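Local coordinates for protein cleavage stimulation factor 77 (Encephalitozoon cuniculi, PDB 2UY1) that probably serves as a helical-repeat scaffold of the cleavage stimulation factor in pre-mRNA 3'-end processing and may bind mRNA, at residues B[198-201]-B[202-206]; B[169-172]-B[173-177]. One frame throughout, in Å; residues are numbered along the deposited sequence.

Interaction 1: B[198-201]-B[202-206]; sequences MHFI and HNYIL
His202 reaches back one turn to Met198 on helix 193-208, part of the all-helical repeat architecture of the Suppressor of forked family. With CG anti to its own carbonyl carbon (chi1 -75°), the imidazole is tilted back toward the preceding turn, and its ND1 donates to Met198 O at 2.8 Å. That oxygen also accepts the helical bond from His202 N, so one residue grips it twice, the two donors approaching from opposite faces of the carbonyl plane. The oxygen sits at the imidazole edge, close to the ring plane, which helps to set the ring's rotation. Met198, bent at both chi2 and chi3, brings CE to 3.6 Å from His202 CE1. Beyond the segments, the histidine ring stacks on Tyr222 of helix 213-225.

Phe200 and Tyr204 take a different side of the helix. Both have CG anti to the backbone N and point the same way; their planes are 24° apart but slid until the rings barely overlap. A CH-pi contact places Tyr204 CB over one face of the Phe200 ring, offset toward its rim. Trp82 meets both rings edge-to-face. Ile201 and Ile205 also lie side by side, with Ile201 CG2 3.7 Å from Ile205 CD1.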
loop_
_atom_site.group_PDB
_atom_site.type_symbol
_atom_site.label_atom_id
_atom_site.label_comp_id
_atom_site.label_asym_id
_atom_site.label_seq_id
_atom_site.Cartn_x
_atom_site.Cartn_y
_atom_site.Cartn_z
ATOM N N MET B 198 27.915 34.111 2.279
ATOM C CA MET B 198 26.636 33.385 2.437
ATOM C C MET B 198 25.428 34.342 2.331
ATOM O O MET B 198 24.353 33.973 1.819
ATOM C CB MET B 198 26.611 32.656 3.801
ATOM C CG MET B 198 27.495 31.370 3.894
ATOM S SD MET B 198 27.479 30.348 2.406
ATOM C CE MET B 198 25.730 29.897 2.291
ATOM N N HIS B 199 25.603 35.564 2.830
ATOM C CA HIS B 199 24.573 36.601 2.692
ATOM C C HIS B 199 24.315 36.860 1.218
ATOM O O HIS B 199 23.174 36.821 0.791
ATOM C CB HIS B 199 24.982 37.883 3.404
ATOM C CG HIS B 199 24.888 37.802 4.906
ATOM N ND1 HIS B 199 23.724 37.479 5.566
ATOM C CD2 HIS B 199 25.801 38.065 5.871
ATOM C CE1 HIS B 199 23.924 37.527 6.871
ATOM N NE2 HIS B 199 25.180 37.880 7.084
ATOM N N PHE B 200 25.381 37.051 0.430
ATOM C CA PHE B 200 25.239 37.328 -1.003
ATOM C C PHE B 200 24.454 36.223 -1.681
ATOM O O PHE B 200 23.529 36.494 -2.454
ATOM C CB PHE B 200 26.596 37.488 -1.723
ATOM C CG PHE B 200 26.474 37.402 -3.199
ATOM C CD1 PHE B 200 26.108 38.521 -3.941
ATOM C CD2 PHE B 200 26.637 36.204 -3.847
ATOM C CE1 PHE B 200 25.943 38.427 -5.301
ATOM C CE2 PHE B 200 26.473 36.094 -5.233
ATOM C CZ PHE B 200 26.143 37.199 -5.955
ATOM N N ILE B 201 24.872 34.977 -1.433
ATOM C CA ILE B 201 24.264 33.818 -2.089
ATOM C C ILE B 201 22.766 33.759 -1.780
ATOM O O ILE B 201 21.973 33.647 -2.698
ATOM C CB ILE B 201 25.063 32.482 -1.750
ATOM C CG1 ILE B 201 26.410 32.470 -2.520
ATOM C CG2 ILE B 201 24.241 31.230 -1.991
ATOM C CD1 ILE B 201 27.280 31.198 -2.339
ATOM N N HIS B 202 22.377 33.874 -0.505
ATOM C CA HIS B 202 20.957 33.815 -0.110
ATOM C C HIS B 202 20.141 35.010 -0.669
ATOM O O HIS B 202 19.015 34.840 -1.140
ATOM C CB HIS B 202 20.799 33.804 1.417
ATOM C CG HIS B 202 21.136 32.490 2.065
ATOM N ND1 HIS B 202 22.378 32.221 2.611
ATOM C CD2 HIS B 202 20.385 31.378 2.267
ATOM C CE1 HIS B 202 22.394 30.981 3.080
ATOM N NE2 HIS B 202 21.194 30.452 2.896
ATOM N N ASN B 203 20.708 36.209 -0.630
ATOM C CA ASN B 203 20.007 37.375 -1.201
ATOM C C ASN B 203 19.868 37.293 -2.704
ATOM O O ASN B 203 18.795 37.585 -3.245
ATOM C CB ASN B 203 20.716 38.664 -0.835
ATOM C CG ASN B 203 20.378 39.124 0.533
ATOM O OD1 ASN B 203 21.240 39.168 1.416
ATOM N ND2 ASN B 203 19.112 39.447 0.748
ATOM N N TYR B 204 20.949 36.926 -3.393
ATOM C CA TYR B 204 20.884 36.726 -4.853
ATOM C C TYR B 204 19.820 35.665 -5.152
ATOM O O TYR B 204 19.044 35.836 -6.056
ATOM C CB TYR B 204 22.227 36.267 -5.418
ATOM C CG TYR B 204 22.223 36.034 -6.913
ATOM C CD1 TYR B 204 22.433 37.118 -7.794
ATOM C CD2 TYR B 204 22.018 34.773 -7.459
ATOM C CE1 TYR B 204 22.430 36.951 -9.157
ATOM C CE2 TYR B 204 22.019 34.606 -8.863
ATOM C CZ TYR B 204 22.227 35.723 -9.693
ATOM O OH TYR B 204 22.261 35.657 -11.077
ATOM N N ILE B 205 19.792 34.567 -4.400
ATOM C CA ILE B 205 18.718 33.565 -4.559
ATOM C C ILE B 205 17.296 34.126 -4.299
ATOM O O ILE B 205 16.348 33.778 -5.002
ATOM C CB ILE B 205 18.968 32.305 -3.717
ATOM C CG1 ILE B 205 20.273 31.626 -4.147
ATOM C CG2 ILE B 205 17.776 31.351 -3.820
ATOM C CD1 ILE B 205 20.804 30.594 -3.150
ATOM N N LEU B 206 17.196 35.053 -3.356
ATOM C CA LEU B 206 15.952 35.734 -3.002
ATOM C C LEU B 206 15.471 36.616 -4.132
ATOM O O LEU B 206 14.267 36.712 -4.359
ATOM C CB LEU B 206 16.133 36.612 -1.741
ATOM C CG LEU B 206 15.489 36.341 -0.361
ATOM C CD1 LEU B 206 15.583 34.901 0.017
ATOM C CD2 LEU B 206 16.100 37.212 0.717
#

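Interaction 2: B[169-172]-B[173-177]; sequences GWSV and KNAAR
Asn174, its CG anti to the carbonyl carbon (chi1 -65°), turns its amide back toward Gly169, while Trp170, its CG anti to the backbone N (chi1 -169°), swings the far end of its indole against Ala175. Together they fasten the short connection after helix 150-167 to the first turn of helix 173-184, a helix-loop-helix junction in the all-helical Suppressor of forked fold. Asn174 ND2 donates to Gly169 O at 2.9 Å. The donor stands above the glycine's carbonyl plane, whereas the accepting oxygen lies near the plane of the asparagine amide. This bond spans five residues and ties the start of the connection to the new helix. At the other end of the amide, OD1 is modelled only 2.5 Å from Arg177 NH1, improbably short for a hydrogen bond, so the placement of the arginine there is doubtful.

On the indole, the six-membered ring does the touching. CH2 comes within 3.8 Å of Ala175 CB and CZ3 equally near Ala175 CA, the methyl group meeting the ring obliquely. The tryptophan is held at its other end by NE1, which is hydrogen-bonded to Ser208 OG, and its ring also meets that of Phe209. The backbone takes up the helical pattern at Val172, whose O accepts a fairly long bond of 3.3 Å from Ala176 N.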
loop_
_atom_site.group_PDB
_atom_site.type_symbol
_atom_site.label_atom_id
_atom_site.label_comp_id
_atom_site.label_asym_id
_atom_site.label_seq_id
_atom_site.Cartn_x
_atom_site.Cartn_y
_atom_site.Cartn_z
ATOM N N GLY B 169 21.349 25.274 -15.406
ATOM C CA GLY B 169 20.246 24.655 -14.714
ATOM C C GLY B 169 19.789 25.282 -13.419
ATOM O O GLY B 169 19.142 24.637 -12.652
ATOM N N TRP B 170 20.110 26.552 -13.223
ATOM C CA TRP B 170 19.698 27.347 -12.071
ATOM C C TRP B 170 18.334 27.038 -11.525
ATOM O O TRP B 170 17.437 26.860 -12.273
ATOM C CB TRP B 170 19.799 28.833 -12.408
ATOM C CG TRP B 170 19.662 29.777 -11.269
ATOM C CD1 TRP B 170 18.906 30.863 -11.246
ATOM C CD2 TRP B 170 20.319 29.719 -10.018
ATOM N NE1 TRP B 170 19.015 31.492 -10.082
ATOM C CE2 TRP B 170 19.883 30.802 -9.288
ATOM C CE3 TRP B 170 21.218 28.840 -9.435
ATOM C CZ2 TRP B 170 20.330 31.062 -8.012
ATOM C CZ3 TRP B 170 21.642 29.093 -8.170
ATOM C CH2 TRP B 170 21.194 30.183 -7.468
ATOM N N SER B 171 18.207 27.050 -10.202
ATOM C CA SER B 171 17.444 26.096 -9.385
ATOM C C SER B 171 15.975 26.355 -9.406
ATOM O O SER B 171 15.511 26.763 -10.406
ATOM C CB SER B 171 17.828 26.257 -7.969
ATOM O OG SER B 171 17.520 27.538 -7.623
ATOM N N VAL B 172 15.217 26.012 -8.361
ATOM C CA VAL B 172 15.284 26.457 -6.973
ATOM C C VAL B 172 16.048 25.375 -6.207
ATOM O O VAL B 172 16.612 25.599 -5.179
ATOM C CB VAL B 172 13.831 26.558 -6.402
ATOM C CG1 VAL B 172 13.726 26.181 -4.992
ATOM C CG2 VAL B 172 13.205 27.891 -6.640
ATOM N N LYS B 173 16.065 24.195 -6.780
ATOM C CA LYS B 173 16.664 23.019 -6.198
ATOM C C LYS B 173 18.185 22.973 -6.328
ATOM O O LYS B 173 18.841 22.363 -5.525
ATOM C CB LYS B 173 16.042 21.797 -6.857
ATOM C CG LYS B 173 16.783 20.507 -6.684
ATOM C CD LYS B 173 16.102 19.411 -7.406
ATOM C CE LYS B 173 16.232 18.080 -6.703
ATOM N NZ LYS B 173 17.336 17.991 -5.752
ATOM N N ASN B 174 18.731 23.621 -7.354
ATOM C CA ASN B 174 20.164 23.837 -7.434
ATOM C C ASN B 174 20.693 24.965 -6.607
ATOM O O ASN B 174 21.762 24.901 -6.134
ATOM C CB ASN B 174 20.692 23.877 -8.865
ATOM C CG ASN B 174 20.534 22.566 -9.577
ATOM O OD1 ASN B 174 20.983 21.565 -9.119
ATOM N ND2 ASN B 174 19.859 22.580 -10.668
ATOM N N ALA B 175 19.882 25.980 -6.393
ATOM C CA ALA B 175 20.149 26.974 -5.376
ATOM C C ALA B 175 20.386 26.370 -4.025
ATOM O O ALA B 175 21.311 26.730 -3.385
ATOM C CB ALA B 175 19.052 27.970 -5.324
ATOM N N ALA B 176 19.506 25.482 -3.610
ATOM C CA ALA B 176 19.629 24.673 -2.385
ATOM C C ALA B 176 20.925 23.918 -2.396
ATOM O O ALA B 176 21.682 23.985 -1.456
ATOM C CB ALA B 176 18.469 23.703 -2.293
ATOM N N ARG B 177 21.199 23.230 -3.499
ATOM C CA ARG B 177 22.489 22.563 -3.700
ATOM C C ARG B 177 23.704 23.489 -3.542
ATOM O O ARG B 177 24.678 23.136 -2.866
ATOM C CB ARG B 177 22.509 21.887 -5.073
ATOM C CG ARG B 177 21.891 20.480 -5.095
ATOM C CD ARG B 177 21.967 19.876 -6.477
ATOM N NE ARG B 177 21.115 18.692 -6.605
ATOM C CZ ARG B 177 20.051 18.596 -7.407
ATOM N NH1 ARG B 177 19.687 19.610 -8.192
ATOM N NH2 ARG B 177 19.351 17.466 -7.445
#

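Interaction 2 comes first along the chain, at the start of helix 173-184, and interaction 1 lies on the next helix, 193-208; their centres are about 12 Å apart. They touch directly through apolar side chains. Ile205 is the main bridge, with CG1 3.7 Å from Trp170 CH2 and CD1 3.8 Å from Ala175 CB, so it packs against both partners of the indole-alanine contact. Tyr204 adds CE2 at 4.0 Å from Trp170 CZ2. Residues 169-177 thus meet the 204-205 end of interaction 1, while further along the same helix pair Met198 and Ile201 touch Glu182 and His202 touches Ile179, extending the interface between the two consecutive helices.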